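Local coordinates for protein N-acetylcysteine deacetylase (PDB 1YSJ) that probably removes the acetyl group from N-acetylcysteine, a two-metal hydrolase step that yields cysteine during breakdown of S-(2-succino)cysteine, at residues 208-213 / 303-308. The protein carries 1 engineered substitution. Residues are numbered along the deposited sequence; the frame is centred on the assembly and turned at random.
Sequences IVIKGK and YGAQAE
K211 and E308 are joined by a salt bridge across two antiparallel strands. K211 CG lies between the backbone N and carbonyl carbon (chi1 65°), and the chain then runs extended, slanting across the E308 side chain. CB and CG carry it out from the strand without closely meeting 303-308; CD comes 3.9 Å from E308 OE2, CE passes it at 3.4 Å, and NZ meets that oxygen at 3.1 Å, nearly in line with its C-O bond. With K211 cut back to an alanine, the E308 carboxylate would probably lose this charged mate and the CD and CE methylenes near OE2. The backbones of V209 and E308 exchange two hydrogen bonds, as do K211 and Q306, where Q306 N gives K211 O a nearly straight bond of 2.7 Å. Between them, I210 and A307 form a non-hydrogen-bonded pair whose side chains point to the opposite face; I210 CD1 packs 3.6 Å from A307 CB. G304 closes helix 282-302 with a Schellman motif. Strand 197-211 lies between 270-278 and 306-320, with I210 on helix 226-237 and A307 on helix 282-302, consistent with the M20 dimerisation (lid) domain, away from the nickel site.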
# COMPACT_ATOMS: atom_id res chain seq x y z
N ILE A 208 7.24 1.14 10.01
CA ILE A 208 8.02 -0.09 9.86
C ILE A 208 8.21 -0.45 8.39
O ILE A 208 7.23 -0.58 7.65
CB ILE A 208 7.42 -1.30 10.62
CG1 ILE A 208 7.09 -0.92 12.06
CG2 ILE A 208 8.38 -2.48 10.59
CD1 ILE A 208 6.37 -2.00 12.84
N VAL A 209 9.46 -0.61 7.98
CA VAL A 209 9.82 -1.07 6.64
C VAL A 209 10.37 -2.49 6.73
O VAL A 209 11.31 -2.75 7.49
CB VAL A 209 10.86 -0.13 5.96
CG1 VAL A 209 11.26 -0.66 4.59
CG2 VAL A 209 10.32 1.30 5.84
N ILE A 210 9.77 -3.40 5.96
CA ILE A 210 10.19 -4.80 5.90
C ILE A 210 10.80 -5.13 4.54
O ILE A 210 10.11 -5.13 3.52
CB ILE A 210 8.99 -5.79 6.13
CG1 ILE A 210 8.19 -5.43 7.39
CG2 ILE A 210 9.48 -7.24 6.15
CD1 ILE A 210 8.96 -5.59 8.70
N LYS A 211 12.10 -5.41 4.53
CA LYS A 211 12.81 -5.76 3.29
C LYS A 211 13.74 -6.97 3.47
O LYS A 211 14.05 -7.36 4.59
CB LYS A 211 13.56 -4.55 2.73
CG LYS A 211 14.70 -4.02 3.60
CD LYS A 211 15.20 -2.68 3.07
CE LYS A 211 16.60 -2.36 3.57
NZ LYS A 211 17.02 -0.96 3.23
N GLY A 212 14.17 -7.54 2.35
CA GLY A 212 15.09 -8.68 2.37
C GLY A 212 16.53 -8.33 2.73
O GLY A 212 16.80 -7.28 3.31
N LYS A 213 17.45 -9.23 2.38
CA LYS A 213 18.87 -9.05 2.67
C LYS A 213 19.72 -9.29 1.42
O LYS A 213 20.27 -8.36 0.84
CB LYS A 213 19.32 -9.98 3.80
CG LYS A 213 18.64 -9.72 5.15
CD LYS A 213 18.99 -10.80 6.16
CE LYS A 213 18.20 -10.62 7.45
NZ LYS A 213 18.55 -11.65 8.46
N TYR A 303 11.31 -14.83 8.49
CA TYR A 303 11.04 -14.89 7.05
C TYR A 303 12.25 -14.54 6.17
O TYR A 303 12.10 -14.33 4.96
CB TYR A 303 9.83 -14.02 6.70
CG TYR A 303 8.53 -14.62 7.18
CD1 TYR A 303 8.01 -14.30 8.43
CD2 TYR A 303 7.84 -15.54 6.39
CE1 TYR A 303 6.83 -14.87 8.88
CE2 TYR A 303 6.66 -16.12 6.83
CZ TYR A 303 6.15 -15.78 8.08
OH TYR A 303 4.98 -16.35 8.51
N GLY A 304 13.43 -14.49 6.77
CA GLY A 304 14.66 -14.16 6.05
C GLY A 304 14.73 -12.70 5.65
O GLY A 304 15.51 -12.33 4.76
N ALA A 305 13.92 -11.88 6.30
CA ALA A 305 13.85 -10.45 6.03
C ALA A 305 14.32 -9.65 7.24
O ALA A 305 14.56 -10.23 8.31
CB ALA A 305 12.42 -10.06 5.65
N GLN A 306 14.46 -8.34 7.08
CA GLN A 306 14.80 -7.47 8.19
C GLN A 306 13.81 -6.32 8.33
O GLN A 306 13.21 -5.88 7.34
CB GLN A 306 16.25 -6.95 8.09
CG GLN A 306 16.53 -6.02 6.91
CD GLN A 306 17.93 -5.42 6.95
OE1 GLN A 306 18.09 -4.20 7.05
NE2 GLN A 306 18.94 -6.28 6.87
N ALA A 307 13.63 -5.86 9.56
CA ALA A 307 12.71 -4.77 9.85
C ALA A 307 13.44 -3.49 10.20
O ALA A 307 14.45 -3.51 10.91
CB ALA A 307 11.77 -5.17 10.99
N GLU A 308 12.94 -2.38 9.67
CA GLU A 308 13.35 -1.05 10.08
C GLU A 308 12.21 -0.44 10.88
O GLU A 308 11.10 -0.32 10.38
CB GLU A 308 13.65 -0.16 8.88
CG GLU A 308 14.98 -0.41 8.20
CD GLU A 308 15.16 0.44 6.95
OE1 GLU A 308 14.75 1.63 6.96
OE2 GLU A 308 15.73 -0.07 5.96